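Local coordinates for fiber protein 2 (Human adenovirus type 41, PDB 2BZV) that is a trimeric fiber protein that probably forms spikes at the capsid vertices and serves in attachment of the virion to host cells through its knob domain, at residues 135-140 with 148-153. Sequence-based numbering, arbitrary orientation. Where two conformers were deposited one is given.
Sequences FSVVYN and FTFKWS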
loop_
_atom_site.group_PDB
_atom_site.type_symbol
_atom_site.label_atom_id
_atom_site.label_comp_id
_atom_site.label_asym_id
_atom_site.label_seq_id
_atom_site.Cartn_x
_atom_site.Cartn_y
_atom_site.Cartn_z
ATOM N N PHE A 135 -3.486 -1.419 15.945
ATOM C CA PHE A 135 -2.847 -2.573 15.303
ATOM C C PHE A 135 -1.371 -2.282 15.203
ATOM O O PHE A 135 -0.987 -1.152 14.911
ATOM C CB PHE A 135 -3.403 -2.789 13.889
ATOM C CG PHE A 135 -2.593 -3.742 13.041
ATOM C CD1 PHE A 135 -2.727 -5.113 13.224
ATOM C CD2 PHE A 135 -1.707 -3.292 12.069
ATOM C CE1 PHE A 135 -2.004 -6.017 12.459
ATOM C CE2 PHE A 135 -0.967 -4.200 11.308
ATOM C CZ PHE A 135 -1.121 -5.563 11.490
ATOM N N SER A 136 -0.553 -3.295 15.438
ATOM C CA SER A 136 0.862 -3.171 15.153
ATOM C C SER A 136 1.409 -4.485 14.620
ATOM O O SER A 136 0.856 -5.554 14.905
ATOM C CB SER A 136 1.648 -2.742 16.388
ATOM O OG SER A 136 1.563 -3.730 17.394
ATOM N N VAL A 137 2.502 -4.378 13.875
ATOM C CA VAL A 137 3.272 -5.536 13.448
ATOM C C VAL A 137 4.736 -5.259 13.761
ATOM O O VAL A 137 5.239 -4.171 13.463
ATOM C CB VAL A 137 3.026 -5.895 11.957
ATOM C CG1 VAL A 137 3.290 -4.725 11.020
ATOM C CG2 VAL A 137 3.861 -7.113 11.574
ATOM N N VAL A 138 5.374 -6.233 14.413
ATOM C CA VAL A 138 6.814 -6.184 14.673
ATOM C C VAL A 138 7.454 -7.343 13.976
ATOM O O VAL A 138 6.917 -8.467 13.954
ATOM C CB VAL A 138 6.911 -6.368 16.336
ATOM C CG1 VAL A 138 8.361 -6.653 16.746
ATOM C CG2 VAL A 138 6.304 -5.100 17.050
ATOM N N TYR A 139 8.604 -7.077 13.377
ATOM C CA TYR A 139 9.312 -8.049 12.559
ATOM C C TYR A 139 10.497 -8.658 13.290
ATOM O O TYR A 139 11.271 -7.955 13.942
ATOM C CB TYR A 139 9.788 -7.383 11.265
ATOM C CG TYR A 139 8.634 -6.759 10.492
ATOM C CD1 TYR A 139 7.718 -7.559 9.811
ATOM C CD2 TYR A 139 8.430 -5.383 10.484
ATOM C CE1 TYR A 139 6.650 -6.987 9.121
ATOM C CE2 TYR A 139 7.357 -4.807 9.796
ATOM C CZ TYR A 139 6.477 -5.625 9.128
ATOM O OH TYR A 139 5.404 -5.096 8.430
ATOM N N ASN A 140 10.624 -9.968 13.152
ATOM C CA ASN A 140 11.796 -10.708 13.595
ATOM C C ASN A 140 12.095 -10.608 15.086
ATOM O O ASN A 140 13.258 -10.606 15.483
ATOM C CB ASN A 140 13.012 -10.329 12.732
ATOM C CG ASN A 140 12.810 -10.718 11.277
ATOM O OD1 ASN A 140 12.016 -11.607 10.966
ATOM N ND2 ASN A 140 13.560 -10.089 10.392
ATOM N N PHE A 148 6.699 -12.693 12.312
ATOM C CA PHE A 148 5.772 -11.568 12.433
ATOM C C PHE A 148 5.117 -11.659 13.799
ATOM O O PHE A 148 4.672 -12.742 14.194
ATOM C CB PHE A 148 4.621 -11.649 11.433
ATOM C CG PHE A 148 5.010 -11.687 9.991
ATOM C CD1 PHE A 148 5.415 -10.533 9.347
ATOM C CD2 PHE A 148 4.901 -12.843 9.267
ATOM C CE1 PHE A 148 5.760 -10.546 8.012
ATOM C CE2 PHE A 148 5.242 -12.860 7.925
ATOM C CZ PHE A 148 5.683 -11.717 7.307
ATOM N N THR A 149 5.011 -10.519 14.491
ATOM C CA THR A 149 4.234 -10.461 15.722
ATOM C C THR A 149 3.195 -9.372 15.532
ATOM O O THR A 149 3.533 -8.199 15.413
ATOM C CB THR A 149 5.090 -10.181 16.962
ATOM O OG1 THR A 149 6.121 -11.183 17.036
ATOM C CG2 THR A 149 4.219 -10.200 18.210
ATOM N N PHE A 150 1.939 -9.802 15.485
ATOM C CA PHE A 150 0.812 -8.894 15.307
ATOM C C PHE A 150 0.187 -8.615 16.660
ATOM O O PHE A 150 0.103 -9.511 17.496
ATOM C CB PHE A 150 -0.233 -9.556 14.412
ATOM C CG PHE A 150 0.286 -9.896 13.045
ATOM C CD1 PHE A 150 0.520 -8.900 12.102
ATOM C CD2 PHE A 150 0.543 -11.222 12.698
ATOM C CE1 PHE A 150 1.005 -9.212 10.833
ATOM C CE2 PHE A 150 1.025 -11.535 11.446
ATOM C CZ PHE A 150 1.256 -10.528 10.509
ATOM N N LYS A 151 -0.278 -7.391 16.866
ATOM C CA LYS A 151 -0.991 -7.057 18.093
ATOM C C LYS A 151 -2.187 -6.177 17.749
ATOM O O LYS A 151 -2.054 -5.212 16.985
ATOM C CB LYS A 151 -0.082 -6.325 19.087
ATOM C CG LYS A 151 -0.790 -5.987 20.416
ATOM C CD LYS A 151 0.106 -5.131 21.302
ATOM C CE LYS A 151 -0.645 -4.526 22.480
ATOM N NZ LYS A 151 0.253 -3.665 23.309
ATOM N N TRP A 152 -3.326 -6.524 18.343
ATOM C CA TRP A 152 -4.543 -5.726 18.212
ATOM C C TRP A 152 -5.055 -5.338 19.584
ATOM O O TRP A 152 -4.976 -6.128 20.533
ATOM C CB TRP A 152 -5.650 -6.537 17.561
ATOM C CG TRP A 152 -5.388 -7.035 16.180
ATOM C CD1 TRP A 152 -5.763 -6.427 15.019
ATOM C CD2 TRP A 152 -4.757 -8.260 15.805
ATOM N NE1 TRP A 152 -5.388 -7.178 13.939
ATOM C CE2 TRP A 152 -4.766 -8.316 14.394
ATOM C CE3 TRP A 152 -4.175 -9.308 16.517
ATOM C CZ2 TRP A 152 -4.216 -9.391 13.686
ATOM C CZ3 TRP A 152 -3.633 -10.371 15.814
ATOM C CH2 TRP A 152 -3.657 -10.404 14.403
ATOM N N SER A 153 -5.649 -4.151 19.678
ATOM C CA SER A 153 -6.466 -3.883 20.857
ATOM C C SER A 153 -7.781 -4.654 20.756
ATOM O O SER A 153 -8.170 -5.139 19.680
ATOM C CB SER A 153 -6.729 -2.389 21.032
ATOM O OG SER A 153 -7.348 -1.858 19.881
HETATM O O HOH W 1 3.100 -6.130 17.344
HETATM O O HOH W 2 8.216 -10.646 15.211
#
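F135 CD1 lies over one face of the W152 indole, 3.4 Å from W152 NE1. The F135 ring plane is inclined 51° to the five-membered ring of W152. F135 CG is anti to its backbone N (chi1 167°), and the side-chain end approaches the other strand. F135 CZ meets F150 CD1 at 3.8 Å. V137 N sits above one face of the F135 ring, offset toward the rim. V137 CG2 packs against the F150 ring at CE1, 3.6 Å away. Y139 CE1 and F148 CD1 touch edge to edge at 3.8 Å. These side chains share one face of the sheet, where I53 of strand 48-57 packs on F135, F150 and W152, and F167 of strand 165-170 on Y139.

The opposite face carries S136, V138, T149 and K151. One water links S136 OG to T149 O, to which it donates. A second donates to V138 O and also bonds T149 OG1.

Backbone hydrogen bonds in both directions pair S136 with K151 and V138 with T149. This is an antiparallel beta hairpin, extended by strand 69-76 beyond 146-153. Its aromatic face packs on the other sheet in the antiparallel beta-sandwich of the adenovirus fiber knob.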